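Local coordinates for protein BH2851 (Bacillus halodurans, PDB 2GFG) that is of unknown function but carries a CYTH domain and is a putative adenylate cyclase, probably acting on phosphate-containing substrates inside its antiparallel barrel, at residues Gln36-Phe41 with Arg56-Glu61. Residues are numbered along the deposited sequence; the frame is centred on the assembly and turned at random.
Sequences QRNHYF and RIREKE. With EDO (1,2-ethanediol), chain F.
Arg58 sets out with CG anti to the backbone N (chi1 179°) and bends at chi3 (-72°), which lays its guanidinium beside the amide of Asn38, whose CG stands anti to its own carbonyl carbon. Arg58 NE gives a hydrogen bond of 2.9 Å to Asn38 OD1, lying in the plane of the amide carbonyl, and Arg58 NH2 adds a weak one to the same oxygen. Gln36 takes the crowded chi1 position (66°) and then runs extended, so that its NE2 sits over one guanidinium face, 3.2 Å from Arg58 CZ, as a packing contact between donors. On the opposite face lies Arg56 NH2. Beneath these side chains, strands 34-42 and 54-60 are antiparallel neighbours in the closed barrel typical of CYTH proteins; Arg37/Glu59 and His39/Ile57 are hydrogen-bonded pairs, with Glu59 N 2.9 Å from Arg37 O and His39 N 2.9 Å from Ile57 O. Gln36, Asn38, Tyr40, Arg56 and Arg58 share one face of the sheet. Lys69 close to Arg56 and Arg126 close to Arg58 add like charges, and Arg56 has a long, weak ion pair with Glu78; the cluster would favour anions, as in the triphosphate tunnels of CYTH relatives. An ethanediol, probably from the crystallisation liquor, takes a 3.0 Å hydrogen bond from Lys60 NZ to its O1 and a weak one from Arg58 NH1. Tyr40 runs alongside Arg56, and one water links Tyr40 OH to Arg56 NH1. On the other face, Phe41 CE2 meets Ile57 CD1 at 3.5 Å, beside Leu92 and Ala91 of helix 85-94.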
loop_
_atom_site.group_PDB
_atom_site.type_symbol
_atom_site.label_atom_id
_atom_site.label_comp_id
_atom_site.label_asym_id
_atom_site.label_seq_id
_atom_site.Cartn_x
_atom_site.Cartn_y
_atom_site.Cartn_z
ATOM N N GLN A 36 3.191 -8.230 -6.645
ATOM C CA GLN A 36 3.778 -8.050 -5.316
ATOM C C GLN A 36 2.862 -8.636 -4.235
ATOM O O GLN A 36 1.639 -8.726 -4.419
ATOM C CB GLN A 36 4.033 -6.567 -5.041
ATOM C CG GLN A 36 2.734 -5.711 -4.927
ATOM C CD GLN A 36 2.988 -4.225 -5.085
ATOM O OE1 GLN A 36 3.928 -3.812 -5.760
ATOM N NE2 GLN A 36 2.141 -3.417 -4.475
ATOM N N ARG A 37 3.472 -9.047 -3.121
ATOM C CA ARG A 37 2.745 -9.607 -1.985
ATOM C C ARG A 37 2.974 -8.753 -0.766
ATOM O O ARG A 37 4.110 -8.510 -0.381
ATOM C CB ARG A 37 3.215 -11.014 -1.697
ATOM C CG ARG A 37 2.792 -12.012 -2.716
ATOM C CD ARG A 37 2.908 -13.429 -2.184
ATOM N NE ARG A 37 2.223 -14.390 -3.044
ATOM C CZ ARG A 37 2.027 -15.680 -2.739
ATOM N NH1 ARG A 37 2.477 -16.189 -1.580
ATOM N NH2 ARG A 37 1.381 -16.468 -3.593
ATOM N N ASN A 38 1.883 -8.319 -0.146
ATOM C CA ASN A 38 1.941 -7.511 1.048
ATOM C C ASN A 38 1.573 -8.362 2.233
ATOM O O ASN A 38 0.458 -8.876 2.302
ATOM C CB ASN A 38 0.983 -6.336 0.926
ATOM C CG ASN A 38 1.263 -5.495 -0.279
ATOM O OD1 ASN A 38 2.348 -4.978 -0.434
ATOM N ND2 ASN A 38 0.281 -5.384 -1.170
ATOM N N HIS A 39 2.552 -8.615 3.106
ATOM C CA HIS A 39 2.326 -9.386 4.322
ATOM C C HIS A 39 2.092 -8.419 5.455
ATOM O O HIS A 39 2.971 -7.636 5.787
ATOM C CB HIS A 39 3.529 -10.263 4.627
ATOM C CG HIS A 39 3.856 -11.239 3.545
ATOM N ND1 HIS A 39 3.315 -12.506 3.495
ATOM C CD2 HIS A 39 4.661 -11.131 2.459
ATOM C CE1 HIS A 39 3.776 -13.138 2.431
ATOM N NE2 HIS A 39 4.597 -12.327 1.787
ATOM N N TYR A 40 0.902 -8.475 6.057
ATOM C CA TYR A 40 0.503 -7.487 7.075
ATOM C C TYR A 40 0.754 -7.957 8.486
ATOM O O TYR A 40 0.572 -9.123 8.803
ATOM C CB TYR A 40 -0.964 -7.123 6.905
ATOM C CG TYR A 40 -1.281 -6.569 5.542
ATOM C CD1 TYR A 40 -0.549 -5.493 5.015
ATOM C CD2 TYR A 40 -2.325 -7.093 4.779
ATOM C CE1 TYR A 40 -0.827 -4.977 3.754
ATOM C CE2 TYR A 40 -2.624 -6.576 3.512
ATOM C CZ TYR A 40 -1.863 -5.517 3.003
ATOM O OH TYR A 40 -2.136 -5.005 1.755
ATOM N N PHE A 41 1.180 -7.019 9.338
ATOM C CA PHE A 41 1.440 -7.292 10.737
ATOM C C PHE A 41 0.588 -6.395 11.617
ATOM O O PHE A 41 0.388 -5.215 11.315
ATOM C CB PHE A 41 2.912 -7.085 11.049
ATOM C CG PHE A 41 3.809 -8.039 10.342
ATOM C CD1 PHE A 41 4.241 -9.207 10.970
ATOM C CD2 PHE A 41 4.182 -7.815 9.022
ATOM C CE1 PHE A 41 5.070 -10.114 10.304
ATOM C CE2 PHE A 41 5.007 -8.718 8.352
ATOM C CZ PHE A 41 5.444 -9.875 9.004
ATOM N N ARG A 56 3.817 -3.502 7.132
ATOM C CA ARG A 56 3.862 -4.630 6.195
ATOM C C ARG A 56 5.280 -5.009 5.833
ATOM O O ARG A 56 6.221 -4.224 6.029
ATOM C CB ARG A 56 3.095 -4.295 4.900
ATOM C CG ARG A 56 3.714 -3.138 4.081
ATOM C CD ARG A 56 3.187 -3.084 2.660
ATOM N NE ARG A 56 3.959 -2.118 1.849
ATOM C CZ ARG A 56 3.498 -0.947 1.365
ATOM N NH1 ARG A 56 2.204 -0.611 1.461
ATOM N NH2 ARG A 56 4.325 -0.152 0.687
ATOM N N ILE A 57 5.432 -6.239 5.351
ATOM C CA ILE A 57 6.616 -6.650 4.606
ATOM C C ILE A 57 6.172 -6.937 3.162
ATOM O O ILE A 57 5.297 -7.766 2.941
ATOM C CB ILE A 57 7.278 -7.911 5.216
ATOM C CG1 ILE A 57 7.916 -7.567 6.563
ATOM C CG2 ILE A 57 8.339 -8.490 4.250
ATOM C CD1 ILE A 57 8.401 -8.781 7.353
ATOM N N ARG A 58 6.738 -6.198 2.204
ATOM C CA ARG A 58 6.417 -6.384 0.782
ATOM C C ARG A 58 7.428 -7.285 0.112
ATOM O O ARG A 58 8.623 -7.126 0.302
ATOM C CB ARG A 58 6.377 -5.045 0.049
ATOM C CG ARG A 58 6.069 -5.169 -1.484
ATOM C CD ARG A 58 5.745 -3.833 -2.108
ATOM N NE ARG A 58 4.434 -3.346 -1.686
ATOM C CZ ARG A 58 3.861 -2.220 -2.122
ATOM N NH1 ARG A 58 4.483 -1.428 -2.990
ATOM N NH2 ARG A 58 2.650 -1.885 -1.675
ATOM N N GLU A 59 6.931 -8.186 -0.733
ATOM C CA GLU A 59 7.767 -9.066 -1.537
ATOM C C GLU A 59 7.498 -8.767 -3.019
ATOM O O GLU A 59 6.363 -8.826 -3.462
ATOM C CB GLU A 59 7.429 -10.507 -1.220
ATOM C CG GLU A 59 8.338 -11.538 -1.843
ATOM C CD GLU A 59 7.885 -12.985 -1.527
ATOM O OE1 GLU A 59 6.942 -13.164 -0.704
ATOM O OE2 GLU A 59 8.441 -13.926 -2.131
ATOM N N LYS A 60 8.542 -8.407 -3.759
ATOM C CA LYS A 60 8.398 -8.057 -5.181
ATOM C C LYS A 60 9.682 -8.346 -5.942
ATOM O O LYS A 60 10.721 -7.710 -5.692
ATOM C CB LYS A 60 8.019 -6.580 -5.332
ATOM C CG LYS A 60 7.636 -6.164 -6.771
ATOM C CD LYS A 60 7.461 -4.654 -6.901
ATOM C CE LYS A 60 8.815 -3.926 -6.969
ATOM N NZ LYS A 60 8.659 -2.435 -7.161
ATOM N N GLU A 61 9.604 -9.297 -6.882
ATOM C CA GLU A 61 10.754 -9.699 -7.721
ATOM C C GLU A 61 11.977 -10.071 -6.872
ATOM O O GLU A 61 13.080 -9.555 -7.086
ATOM C CB GLU A 61 11.099 -8.589 -8.727
ATOM C CG GLU A 61 9.936 -8.222 -9.647
ATOM C CD GLU A 61 10.311 -7.194 -10.711
ATOM O OE1 GLU A 61 11.336 -6.485 -10.538
ATOM O OE2 GLU A 61 9.563 -7.082 -11.712
HETATM C C1 EDO F . 8.242 -1.702 -3.637
HETATM O O1 EDO F . 7.327 -1.428 -4.705
HETATM C C2 EDO F . 7.983 -0.745 -2.467
HETATM O O2 EDO F . 9.007 -0.891 -1.471
HETATM O O HOH W 1 -0.468 -2.523 1.475
#